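Local atomic coordinates of glucokinase (Enterococcus faecalis, PDB entry 2QM1), a protein that probably catalyses the ATP-dependent phosphorylation of glucose to glucose 6-phosphate, as a zinc-containing sugar kinase of the ROK family. Residues Ile71-Gly77 against Pro111-Asp117; Thr17-Ala21 against Ser49-Ile54; Thr37-Gly43 against Asn91-Thr95; Gln31-Ile35 against Ser53-Arg57; Asn134-Ile138 against Gly149-Gly154. All blocks are in the same frame, centred on the assembly; numbering follows the deposited sequence. Where two conformers were deposited one is given.

Interaction 1 of 5, residues Ile71-Gly77 against Pro111-Asp117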
# COMPACT_ATOMS: atom_id res chain seq x y z
N ILE B 71 -5.83 -21.45 17.94
CA ILE B 71 -4.35 -21.39 17.69
C ILE B 71 -4.11 -20.48 16.50
O ILE B 71 -4.73 -20.68 15.43
CB ILE B 71 -3.78 -22.80 17.33
CG1 ILE B 71 -3.92 -23.77 18.49
CG2 ILE B 71 -2.30 -22.78 16.98
CD1 ILE B 71 -4.01 -25.24 18.05
N GLY B 72 -3.22 -19.52 16.65
CA GLY B 72 -2.73 -18.75 15.52
C GLY B 72 -1.26 -19.05 15.23
O GLY B 72 -0.47 -19.24 16.15
N MSE B 73 -0.89 -19.08 13.96
CA MSE B 73 0.52 -19.35 13.59
C MSE B 73 1.08 -18.37 12.54
O MSE B 73 0.41 -18.07 11.59
CB MSE B 73 0.66 -20.81 13.09
CG MSE B 73 2.10 -21.20 12.67
SE MSE B 73 2.06 -23.09 12.22
CE MSE B 73 3.28 -23.03 10.70
N GLY B 74 2.29 -17.88 12.73
CA GLY B 74 3.03 -17.20 11.72
C GLY B 74 4.07 -18.13 11.09
O GLY B 74 4.69 -18.92 11.79
N THR B 75 4.23 -18.05 9.77
CA THR B 75 5.11 -18.93 9.02
C THR B 75 5.85 -18.13 7.96
O THR B 75 5.28 -17.18 7.38
CB THR B 75 4.33 -20.05 8.30
OG1 THR B 75 5.23 -20.85 7.50
CG2 THR B 75 3.27 -19.46 7.41
N PRO B 76 7.09 -18.52 7.66
CA PRO B 76 7.77 -18.00 6.49
C PRO B 76 6.96 -18.38 5.25
O PRO B 76 6.21 -19.37 5.28
CB PRO B 76 9.10 -18.76 6.49
CG PRO B 76 9.27 -19.20 7.89
CD PRO B 76 7.90 -19.52 8.36
N GLY B 77 7.10 -17.58 4.19
CA GLY B 77 6.45 -17.79 2.88
C GLY B 77 5.13 -17.08 2.72
O GLY B 77 4.74 -16.27 3.55
N PRO B 111 -9.57 -24.88 16.76
CA PRO B 111 -9.56 -24.06 15.53
C PRO B 111 -8.20 -23.36 15.31
O PRO B 111 -7.55 -22.94 16.27
CB PRO B 111 -10.71 -23.04 15.75
CG PRO B 111 -10.92 -23.02 17.18
CD PRO B 111 -10.57 -24.39 17.72
N PHE B 112 -7.80 -23.27 14.04
CA PHE B 112 -6.45 -22.88 13.64
C PHE B 112 -6.50 -21.81 12.56
O PHE B 112 -7.32 -21.90 11.65
CB PHE B 112 -5.68 -24.14 13.15
CG PHE B 112 -4.30 -23.85 12.66
CD1 PHE B 112 -4.06 -23.61 11.32
CD2 PHE B 112 -3.25 -23.75 13.56
CE1 PHE B 112 -2.80 -23.34 10.88
CE2 PHE B 112 -1.96 -23.48 13.12
CZ PHE B 112 -1.75 -23.28 11.77
N ALA B 113 -5.61 -20.80 12.65
CA ALA B 113 -5.47 -19.81 11.62
C ALA B 113 -3.98 -19.57 11.42
O ALA B 113 -3.18 -19.74 12.33
CB ALA B 113 -6.18 -18.50 12.01
N LEU B 114 -3.58 -19.22 10.21
CA LEU B 114 -2.17 -18.92 10.05
C LEU B 114 -1.98 -17.77 9.12
O LEU B 114 -2.85 -17.41 8.33
CB LEU B 114 -1.37 -20.16 9.55
CG LEU B 114 -1.36 -20.49 8.05
CD1 LEU B 114 -0.64 -21.78 7.82
CD2 LEU B 114 -2.75 -20.51 7.44
N ASP B 115 -0.80 -17.18 9.22
CA ASP B 115 -0.47 -16.03 8.39
C ASP B 115 1.02 -15.94 8.18
O ASP B 115 1.77 -16.72 8.73
CB ASP B 115 -1.12 -14.70 8.91
CG ASP B 115 -1.47 -13.72 7.75
OD1 ASP B 115 -0.65 -13.52 6.78
OD2 ASP B 115 -2.60 -13.18 7.81
N ASN B 116 1.44 -15.06 7.32
CA ASN B 116 2.87 -14.84 7.09
C ASN B 116 3.54 -14.32 8.37
O ASN B 116 2.90 -13.64 9.17
CB ASN B 116 3.03 -13.85 5.95
CG ASN B 116 4.39 -13.29 5.90
OD1 ASN B 116 5.31 -13.92 5.37
ND2 ASN B 116 4.57 -12.15 6.52
N ASP B 117 4.82 -14.61 8.55
CA ASP B 117 5.49 -14.34 9.81
C ASP B 117 5.64 -12.85 10.17
O ASP B 117 5.36 -12.48 11.29
CB ASP B 117 6.83 -15.09 9.92
CG ASP B 117 7.83 -14.74 8.80
OD1 ASP B 117 7.45 -14.07 7.81
OD2 ASP B 117 9.00 -15.19 8.90
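Strands Ile71-Thr75 and Phe112-Asn116 run as parallel neighbours, their axes 4.6 Å apart at closest and 24° from aligned, in the mixed five-stranded sheet of an actin-like ATPase fold. The N-H groups of Ile71, Met73 and Thr75 bind the carbonyls of Pro111, Ala113 and Asp115, while the N-H groups of Ala113 and Asp115 return to Ile71 and Met73. A weak bond from Asp117 N to Thr75 O follows as the helix after Asn116 begins.

One face of the pair is apolar. The ring of Phe112, with CG anti to the backbone N (chi1 178°), leans across to the neighbouring strand and offers its edge. Ile71 CG2 comes up near the ring plane, 3.7 Å from Phe112 CD2. Farther along the rim, Met73, a selenomethionine, places SE in that plane, 5.1 Å from the ring centroid: a Met-aromatic contact of the edge type. Met73 CB also touches Phe112 CZ at 3.7 Å. Helix 100-108 packs on this face through Ile104 and Leu108.

On the face with Gly72 and Gly74, Asp115 lies beside the magnesium site formed by Asn116, Asn119 and Gly148. Its OD2 is bonded to His158 and its OD1 to Asn119, and so it probably helps to position that metal ligand. Asp115 OD1 also takes the N-H of Asn116 at 2.7 Å on its anti lone pair.

Interaction 2 of 5, residues Thr17-Ala21 against Ser49-Ile54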
# COMPACT_ATOMS: atom_id res chain seq x y z
N THR B 17 14.21 -21.84 14.79
CA THR B 17 13.46 -22.08 16.04
C THR B 17 11.95 -21.95 15.81
O THR B 17 11.52 -21.20 14.94
CB THR B 17 13.83 -21.08 17.18
OG1 THR B 17 15.03 -20.35 16.86
CG2 THR B 17 13.99 -21.81 18.49
N ILE B 18 11.16 -22.71 16.57
CA ILE B 18 9.70 -22.56 16.55
C ILE B 18 9.37 -22.18 17.99
O ILE B 18 9.72 -22.92 18.93
CB ILE B 18 8.93 -23.88 16.16
CG1 ILE B 18 9.51 -24.52 14.87
CG2 ILE B 18 7.39 -23.60 16.05
CD1 ILE B 18 8.90 -25.91 14.52
N LYS B 19 8.74 -21.02 18.16
CA LYS B 19 8.39 -20.52 19.48
C LYS B 19 6.88 -20.60 19.67
O LYS B 19 6.16 -20.35 18.73
CB LYS B 19 8.80 -19.08 19.59
CG LYS B 19 10.24 -18.84 19.36
CD LYS B 19 10.63 -17.61 20.12
CE LYS B 19 11.65 -16.82 19.39
NZ LYS B 19 10.92 -16.20 18.25
N PHE B 20 6.45 -20.92 20.89
CA PHE B 20 5.03 -21.05 21.24
C PHE B 20 4.75 -20.15 22.43
O PHE B 20 5.67 -19.88 23.25
CB PHE B 20 4.72 -22.47 21.66
CG PHE B 20 5.14 -23.51 20.67
CD1 PHE B 20 4.21 -24.09 19.82
CD2 PHE B 20 6.45 -23.95 20.60
CE1 PHE B 20 4.59 -25.06 18.90
CE2 PHE B 20 6.85 -24.91 19.67
CZ PHE B 20 5.91 -25.49 18.83
N ALA B 21 3.52 -19.66 22.51
CA ALA B 21 3.06 -19.07 23.76
C ALA B 21 1.61 -19.38 23.95
O ALA B 21 0.90 -19.57 22.97
CB ALA B 21 3.26 -17.58 23.80
N SER B 49 6.13 -31.87 14.37
CA SER B 49 6.81 -31.43 15.57
C SER B 49 5.99 -30.36 16.35
O SER B 49 6.04 -30.31 17.58
CB SER B 49 8.22 -30.93 15.26
OG SER B 49 8.16 -29.68 14.64
N ILE B 50 5.22 -29.56 15.62
CA ILE B 50 4.43 -28.49 16.22
C ILE B 50 3.25 -29.14 16.91
O ILE B 50 2.93 -28.80 18.05
CB ILE B 50 3.98 -27.48 15.12
CG1 ILE B 50 5.21 -26.72 14.54
CG2 ILE B 50 2.89 -26.56 15.64
CD1 ILE B 50 4.83 -25.69 13.34
N ILE B 51 2.61 -30.09 16.21
CA ILE B 51 1.50 -30.85 16.78
C ILE B 51 1.92 -31.57 18.06
O ILE B 51 1.25 -31.46 19.11
CB ILE B 51 1.01 -31.88 15.75
CG1 ILE B 51 0.33 -31.15 14.55
CG2 ILE B 51 0.14 -32.96 16.45
CD1 ILE B 51 0.02 -32.09 13.35
N GLU B 52 3.04 -32.30 17.98
CA GLU B 52 3.64 -32.96 19.13
C GLU B 52 3.98 -32.05 20.29
O GLU B 52 3.75 -32.42 21.42
CB GLU B 52 4.87 -33.77 18.75
CG GLU B 52 5.53 -34.52 19.89
CD GLU B 52 4.55 -35.35 20.75
OE1 GLU B 52 4.80 -35.44 21.96
OE2 GLU B 52 3.56 -35.91 20.22
N SER B 53 4.58 -30.88 20.01
CA SER B 53 4.98 -29.98 21.08
C SER B 53 3.74 -29.44 21.84
O SER B 53 3.76 -29.30 23.05
CB SER B 53 5.83 -28.84 20.51
OG SER B 53 6.17 -27.89 21.50
N ILE B 54 2.66 -29.14 21.12
CA ILE B 54 1.43 -28.70 21.75
C ILE B 54 0.71 -29.83 22.49
O ILE B 54 0.24 -29.66 23.61
CB ILE B 54 0.52 -27.99 20.74
CG1 ILE B 54 1.07 -26.60 20.40
CG2 ILE B 54 -0.95 -27.92 21.26
CD1 ILE B 54 0.48 -26.05 19.17
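The ring of Phe20 meets the helix with both face and edge. Ser53 OG sits over one face, 3.5 Å above the plane of the Phe20 ring and offset toward the rim above CE2 and CZ. The indole of Trp33 stacks on that same face, and its NE1 is hydrogen-bonded to Ser53 OG, so the hydroxyl lies against the ring with its polar need met elsewhere. At the edge, close to the ring plane, Ile50 CG2 approaches Phe20 CE1 to 4.0 Å. Ile54 arrives obliquely one turn later, with CG1 4.1 Å from Phe20 CD1. The aromatic group is thereby met by three helix residues, Ile50, Ser53 and Ile54, that share one side of the helix.

This is alpha/beta layer packing: helix 46-60 lies on one face of the mixed sheet in the actin-like fold, above strand 17-24. The short segments run 10.6 Å apart at 36°, and no hydrogen bond joins them. Ile18 and Phe20, two apart on the strand, both point toward the helix, and Ile11 of the next strand, 7-13, extends the apolar floor beneath them.

Ile18 makes the second half of the contact. Its CG1 branch is anti to the carbonyl carbon (chi1 -49°), which sends CD1 out to the helix, 3.8 Å from Ile50 CG1; the two isoleucines meet at about a right angle. The same methyl, Ile18 CD1, lies 3.8 Å from Ser49 OG, a hydroxyl hydrogen-bonded back to the carbonyl of Ile46 in the preceding turn.

Interaction 3 of 5, residues Thr37-Gly43 against Asn91-Thr95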
# COMPACT_ATOMS: atom_id res chain seq x y z
N THR B 37 13.79 -26.02 14.64
CA THR B 37 13.05 -26.26 13.42
C THR B 37 13.83 -27.35 12.67
O THR B 37 14.94 -27.11 12.26
CB THR B 37 12.95 -24.97 12.59
OG1 THR B 37 12.56 -23.87 13.44
CG2 THR B 37 11.95 -25.11 11.42
N ASN B 38 13.24 -28.55 12.55
CA ASN B 38 13.81 -29.64 11.74
C ASN B 38 13.43 -29.49 10.27
O ASN B 38 12.30 -29.78 9.89
CB ASN B 38 13.34 -31.01 12.27
CG ASN B 38 14.05 -32.19 11.61
OD1 ASN B 38 14.99 -32.02 10.85
ND2 ASN B 38 13.60 -33.38 11.89
N ILE B 39 14.38 -29.06 9.44
CA ILE B 39 14.14 -28.86 8.00
C ILE B 39 14.51 -30.06 7.08
O ILE B 39 14.34 -29.99 5.83
CB ILE B 39 14.76 -27.53 7.47
CG1 ILE B 39 16.30 -27.60 7.41
CG2 ILE B 39 14.28 -26.31 8.29
CD1 ILE B 39 16.90 -26.82 6.25
N LEU B 40 14.99 -31.14 7.69
CA LEU B 40 15.45 -32.33 7.00
C LEU B 40 14.29 -33.08 6.35
O LEU B 40 13.17 -33.07 6.88
CB LEU B 40 16.17 -33.27 7.98
CG LEU B 40 17.55 -32.92 8.53
CD1 LEU B 40 17.81 -33.77 9.76
CD2 LEU B 40 18.67 -33.10 7.51
N GLU B 41 14.56 -33.74 5.23
CA GLU B 41 13.53 -34.50 4.52
C GLU B 41 12.41 -33.56 4.07
O GLU B 41 11.27 -33.75 4.45
CB GLU B 41 12.97 -35.66 5.38
CG GLU B 41 13.79 -36.95 5.36
CD GLU B 41 13.89 -37.63 6.74
OE1 GLU B 41 12.93 -38.34 7.17
OE2 GLU B 41 14.96 -37.47 7.38
N ASP B 42 12.75 -32.55 3.27
CA ASP B 42 11.77 -31.65 2.64
C ASP B 42 10.80 -31.08 3.66
O ASP B 42 9.62 -30.82 3.34
CB ASP B 42 10.96 -32.33 1.51
CG ASP B 42 11.75 -33.37 0.74
OD1 ASP B 42 11.24 -34.52 0.59
OD2 ASP B 42 12.86 -33.06 0.28
N GLY B 43 11.30 -30.88 4.88
CA GLY B 43 10.57 -30.22 5.95
C GLY B 43 9.29 -30.91 6.40
O GLY B 43 8.41 -30.24 6.93
N ASN B 91 13.24 -21.69 2.42
CA ASN B 91 14.14 -21.85 3.56
C ASN B 91 13.78 -22.99 4.50
O ASN B 91 14.59 -23.42 5.31
CB ASN B 91 14.27 -20.55 4.36
CG ASN B 91 12.91 -19.99 4.83
OD1 ASN B 91 11.98 -19.82 4.04
ND2 ASN B 91 12.82 -19.68 6.12
N LEU B 92 12.55 -23.49 4.38
CA LEU B 92 12.07 -24.58 5.20
C LEU B 92 12.19 -25.91 4.46
O LEU B 92 11.98 -26.96 5.06
CB LEU B 92 10.61 -24.32 5.61
CG LEU B 92 10.34 -23.25 6.68
CD1 LEU B 92 8.84 -23.18 7.06
CD2 LEU B 92 11.21 -23.45 7.94
N ASN B 93 12.54 -25.84 3.18
CA ASN B 93 12.53 -26.99 2.27
C ASN B 93 11.13 -27.41 1.85
O ASN B 93 10.95 -28.49 1.32
CB ASN B 93 13.26 -28.23 2.88
CG ASN B 93 14.79 -28.09 2.93
OD1 ASN B 93 15.40 -27.41 2.09
ND2 ASN B 93 15.41 -28.78 3.91
N TRP B 94 10.12 -26.59 2.12
CA TRP B 94 8.80 -26.83 1.53
C TRP B 94 8.85 -26.37 0.09
O TRP B 94 8.87 -25.19 -0.17
CB TRP B 94 7.71 -26.08 2.29
CG TRP B 94 7.51 -26.56 3.70
CD1 TRP B 94 7.98 -27.72 4.24
CD2 TRP B 94 6.78 -25.90 4.74
NE1 TRP B 94 7.61 -27.82 5.56
CE2 TRP B 94 6.86 -26.72 5.89
CE3 TRP B 94 6.05 -24.71 4.81
CZ2 TRP B 94 6.24 -26.39 7.09
CZ3 TRP B 94 5.45 -24.37 6.01
CH2 TRP B 94 5.55 -25.21 7.14
N THR B 95 8.91 -27.30 -0.87
CA THR B 95 8.95 -26.89 -2.27
C THR B 95 7.57 -27.03 -2.92
O THR B 95 7.33 -26.64 -4.07
CB THR B 95 10.01 -27.69 -3.04
OG1 THR B 95 9.77 -29.09 -2.85
CG2 THR B 95 11.40 -27.33 -2.52
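Two connecting loops of the actin-like domain meet here, the one holding Ile39 and Gly43, between strand 29-36 and helix 46-60, and the one holding Asn93 and Trp94, which leads toward helix 100-108. An Asx turn, in which Asn38 OD1 accepts from Leu40 N, shapes the first loop, and positive phi angles at Glu41, Asp42 and Gly43 bend it back.

In the first of two side-chain N-H links to backbone carbonyls, Asn93 ND2 donates to Ile39 O, which lies close to the amide plane of Asn93; the modelled separation of 2.5 Å is too short to be taken literally. Ile39 CD1 lies beside the same amide, 3.4 Å from Asn93 ND2.

Between the two polar links lies an apolar patch. Leu92 CD2 touches Thr37 CG2 at 3.9 Å, the two side chains crossing at about a right angle, while Leu92 CD1 rests over one face of the indole of Trp94, two residues on in the same loop. The second link starts from that indole: Trp94 NE1 reaches Gly43 O at 2.9 Å with an angle of 165° at the hydrogen, the oxygen in the ring plane but the donor 43° out of the carbonyl plane.

Interaction 4 of 5, residues Gln31-Ile35 against Ser53-Arg57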
# COMPACT_ATOMS: atom_id res chain seq x y z
N GLN B 31 2.66 -18.48 29.33
CA GLN B 31 3.82 -19.42 29.21
C GLN B 31 4.43 -19.30 27.84
O GLN B 31 3.70 -19.04 26.92
CB GLN B 31 3.40 -20.89 29.28
CG GLN B 31 2.00 -21.15 29.63
CD GLN B 31 1.73 -22.60 29.92
OE1 GLN B 31 2.61 -23.46 29.78
NE2 GLN B 31 0.50 -22.88 30.32
N LYS B 32 5.75 -19.54 27.73
CA LYS B 32 6.45 -19.58 26.45
C LYS B 32 7.34 -20.78 26.43
O LYS B 32 7.81 -21.21 27.47
CB LYS B 32 7.41 -18.37 26.31
CG LYS B 32 6.75 -16.96 26.36
CD LYS B 32 7.84 -15.92 26.52
CE LYS B 32 8.77 -15.85 25.33
NZ LYS B 32 9.68 -14.63 25.53
N TRP B 33 7.61 -21.30 25.22
CA TRP B 33 8.53 -22.43 25.03
C TRP B 33 8.96 -22.53 23.59
O TRP B 33 8.40 -21.85 22.71
CB TRP B 33 7.91 -23.73 25.55
CG TRP B 33 6.76 -24.33 24.75
CD1 TRP B 33 6.86 -25.35 23.84
CD2 TRP B 33 5.37 -24.01 24.85
NE1 TRP B 33 5.60 -25.69 23.36
CE2 TRP B 33 4.67 -24.89 23.95
CE3 TRP B 33 4.63 -23.09 25.62
CZ2 TRP B 33 3.27 -24.84 23.78
CZ3 TRP B 33 3.23 -23.03 25.45
CH2 TRP B 33 2.56 -23.92 24.53
N SER B 34 10.01 -23.29 23.31
CA SER B 34 10.44 -23.40 21.91
C SER B 34 11.02 -24.77 21.62
O SER B 34 11.19 -25.59 22.53
CB SER B 34 11.38 -22.23 21.46
OG SER B 34 12.58 -22.21 22.21
N ILE B 35 11.23 -25.04 20.32
CA ILE B 35 12.00 -26.19 19.84
C ILE B 35 12.77 -25.77 18.60
O ILE B 35 12.49 -24.70 18.02
CB ILE B 35 11.10 -27.41 19.45
CG1 ILE B 35 10.27 -27.07 18.17
CG2 ILE B 35 10.25 -27.89 20.67
CD1 ILE B 35 9.08 -27.92 17.88
N SER B 53 4.58 -30.88 20.01
CA SER B 53 4.98 -29.98 21.08
C SER B 53 3.74 -29.44 21.84
O SER B 53 3.76 -29.30 23.05
CB SER B 53 5.83 -28.84 20.51
OG SER B 53 6.17 -27.89 21.50
N ILE B 54 2.66 -29.14 21.12
CA ILE B 54 1.43 -28.70 21.75
C ILE B 54 0.71 -29.83 22.49
O ILE B 54 0.24 -29.66 23.61
CB ILE B 54 0.52 -27.99 20.74
CG1 ILE B 54 1.07 -26.60 20.40
CG2 ILE B 54 -0.95 -27.92 21.26
CD1 ILE B 54 0.48 -26.05 19.17
N ARG B 55 0.62 -30.99 21.88
CA ARG B 55 0.01 -32.10 22.57
C ARG B 55 0.76 -32.34 23.91
O ARG B 55 0.13 -32.53 24.96
CB ARG B 55 0.07 -33.36 21.72
CG ARG B 55 -0.93 -33.39 20.59
CD ARG B 55 -0.76 -34.67 19.81
NE ARG B 55 -1.73 -34.83 18.72
CZ ARG B 55 -1.56 -35.65 17.68
NH1 ARG B 55 -0.47 -36.39 17.59
NH2 ARG B 55 -2.49 -35.72 16.73
N HIS B 56 2.10 -32.34 23.86
CA HIS B 56 2.92 -32.66 25.04
C HIS B 56 2.80 -31.63 26.16
O HIS B 56 2.91 -32.00 27.33
CB HIS B 56 4.39 -32.85 24.64
CG HIS B 56 5.27 -33.33 25.75
ND1 HIS B 56 5.34 -34.66 26.12
CD2 HIS B 56 6.13 -32.66 26.57
CE1 HIS B 56 6.21 -34.79 27.11
NE2 HIS B 56 6.70 -33.59 27.40
N ARG B 57 2.57 -30.36 25.81
CA ARG B 57 2.50 -29.24 26.78
C ARG B 57 1.17 -29.35 27.50
O ARG B 57 1.07 -29.28 28.76
CB ARG B 57 2.62 -27.90 26.03
CG ARG B 57 2.77 -26.67 26.93
CD ARG B 57 4.19 -26.64 27.47
NE ARG B 57 4.37 -25.49 28.34
CZ ARG B 57 5.55 -24.98 28.69
NH1 ARG B 57 6.68 -25.59 28.29
NH2 ARG B 57 5.57 -23.93 29.51
O HOH W 1 6.82 -21.89 30.05
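Arg57 takes hold of Gln31 side-on, NE and NH2 both donating to the one oxygen. Each of Arg57 NE and Arg57 NH2 lies 3.0 Å from Gln31 OE1, which sits in the guanidinium plane; the NH2 bond uses a lone pair of the amide oxygen, whereas NE is tilted from the carbonyl plane. Amide and guanidinium are turned 47° against each other. A third direct bond, Trp33 NE1 to Ser53 OG at 2.9 Å, lies in the plane of the indole. Outside these, a water donates to Lys32 O at 2.8 Å and weakly accepts from Arg57 NH2.

The setting is the rim of the actin-like domain, where helix 46-60 reaches over strand 29-36, an outermost strand of the mixed sheet within the chain. There the guanidinium lies flat on Trp33, centres 4.4 Å apart and planes 9° from parallel. With CG anti to the backbone N and a bend at chi2 (75°), the whole arginine chain is laid along the indole, so that Arg57 CG makes a CH-pi contact 3.7 Å from the centroid of the six-membered ring of Trp33. Ile54 CG1 touches the indole edge at Trp33 CZ2, 4.4 Å away.

Interaction 5 of 5, residues Asn134-Ile138 against Gly149-Gly154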
# COMPACT_ATOMS: atom_id res chain seq x y z
N ASN B 134 -4.10 1.32 16.06
CA ASN B 134 -4.55 2.12 14.95
C ASN B 134 -5.02 1.28 13.74
O ASN B 134 -4.50 0.18 13.54
CB ASN B 134 -3.45 3.08 14.53
CG ASN B 134 -4.00 4.30 13.86
OD1 ASN B 134 -4.20 4.32 12.62
ND2 ASN B 134 -4.37 5.29 14.68
N PRO B 135 -6.04 1.75 13.00
CA PRO B 135 -6.47 1.05 11.77
C PRO B 135 -5.45 1.04 10.65
O PRO B 135 -5.64 0.31 9.71
CB PRO B 135 -7.67 1.86 11.28
CG PRO B 135 -8.10 2.73 12.48
CD PRO B 135 -6.91 2.88 13.35
N ASP B 136 -4.44 1.91 10.72
CA ASP B 136 -3.46 2.00 9.66
C ASP B 136 -2.06 2.00 10.25
O ASP B 136 -1.60 3.01 10.78
CB ASP B 136 -3.74 3.24 8.76
CG ASP B 136 -5.16 3.22 8.18
OD1 ASP B 136 -5.40 2.56 7.15
OD2 ASP B 136 -6.06 3.83 8.80
N VAL B 137 -1.40 0.84 10.16
CA VAL B 137 -0.04 0.63 10.72
C VAL B 137 0.79 -0.21 9.76
O VAL B 137 0.33 -1.27 9.29
CB VAL B 137 -0.04 -0.08 12.11
CG1 VAL B 137 1.40 -0.20 12.67
CG2 VAL B 137 -0.88 0.67 13.11
N ILE B 138 2.00 0.25 9.47
CA ILE B 138 2.96 -0.58 8.71
C ILE B 138 4.09 -1.07 9.61
O ILE B 138 4.71 -0.28 10.35
CB ILE B 138 3.48 0.16 7.50
CG1 ILE B 138 2.29 0.52 6.58
CG2 ILE B 138 4.48 -0.66 6.74
CD1 ILE B 138 2.61 1.54 5.42
N GLY B 149 4.52 -6.11 7.44
CA GLY B 149 3.08 -6.33 7.47
C GLY B 149 2.41 -4.97 7.40
O GLY B 149 2.91 -3.98 7.94
N ILE B 150 1.28 -4.96 6.67
CA ILE B 150 0.44 -3.77 6.50
C ILE B 150 -0.98 -3.97 6.98
O ILE B 150 -1.71 -4.83 6.49
CB ILE B 150 0.39 -3.32 4.98
CG1 ILE B 150 1.83 -3.02 4.48
CG2 ILE B 150 -0.57 -2.13 4.90
CD1 ILE B 150 2.08 -2.55 2.95
N VAL B 151 -1.35 -3.18 7.96
CA VAL B 151 -2.74 -3.09 8.37
C VAL B 151 -3.26 -1.74 7.80
O VAL B 151 -2.68 -0.68 8.02
CB VAL B 151 -2.86 -3.16 9.90
CG1 VAL B 151 -4.23 -2.83 10.32
CG2 VAL B 151 -2.46 -4.54 10.40
N ALA B 152 -4.33 -1.80 7.03
CA ALA B 152 -4.83 -0.61 6.38
C ALA B 152 -6.33 -0.70 6.51
O ALA B 152 -6.91 -1.79 6.24
CB ALA B 152 -4.42 -0.63 4.89
N ALA B 153 -6.97 0.42 6.88
CA ALA B 153 -8.43 0.47 7.17
C ALA B 153 -8.89 -0.66 8.08
O ALA B 153 -9.98 -1.26 7.91
CB ALA B 153 -9.32 0.55 5.83
N GLY B 154 -8.08 -0.93 9.10
CA GLY B 154 -8.44 -1.96 10.07
C GLY B 154 -8.15 -3.41 9.72
O GLY B 154 -8.30 -4.30 10.57
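Ile138 and Ile150 lie side by side and point the same way, their CG1 atoms 4.1 Å apart. They form a non-hydrogen-bonded antiparallel pair, and both rest on Leu261 of helix 237-261. The next pair, Val137 and Val151, faces the other side of the sheet and is hydrogen-bonded: Val137 N to Val151 O and Val151 N to Val137 O, both 2.9 Å. Val151 turns CG1 anti to its N (chi1 170°), which carries that methyl back along the partner chain to 3.5 Å from Pro135 O.

Beyond the valines the regular pairing gives way to a side-chain bond. Asp136 is turned so that OD1 meets Ala153 N at 2.7 Å, the N-H almost straight at 174°, although the donor stands 44° out of the carboxylate plane. One residue on, Gly154 N binds Pro135 O at 2.8 Å in the carbonyl plane, on a lone pair. Asn134 OD1 accepts from Asp136 N, closing an Asx turn.

The second subunit packs here too, and Ala153 O accepts from Lys155 NZ of that neighbouring subunit. At the other end Gly149 follows Gly148, a residue of the magnesium site. The arrangement is a beta hairpin, strands 137-142 and 146-152, in the second mixed sheet of the actin-like fold.

How the interactions relate
Interactions 1, 2 and 4 share the first mixed sheet: 2 and 4, with centres 5 Å apart, set neighbouring strands 17-24 and 29-36 under the same helix, 46-60, while interaction 1 joins strands 68-75 and 112-116 farther across. Met73 SE touches Ile50 CD1, linking interactions 1 and 2. Interaction 3, about 17 Å from interaction 1 between centres, ties loops beside that sheet, and its Leu92 and Trp94 pack on Pro76 and Thr75. Along the chain, 2 and 4 close before 1 opens, 3 alternates its segments with those of all three, and 5 follows in the other sheet. Interaction 1 holds Asn116 and interaction 5 adjoins Gly148, so the magnesium site draws ligands from both sheet-bearing halves.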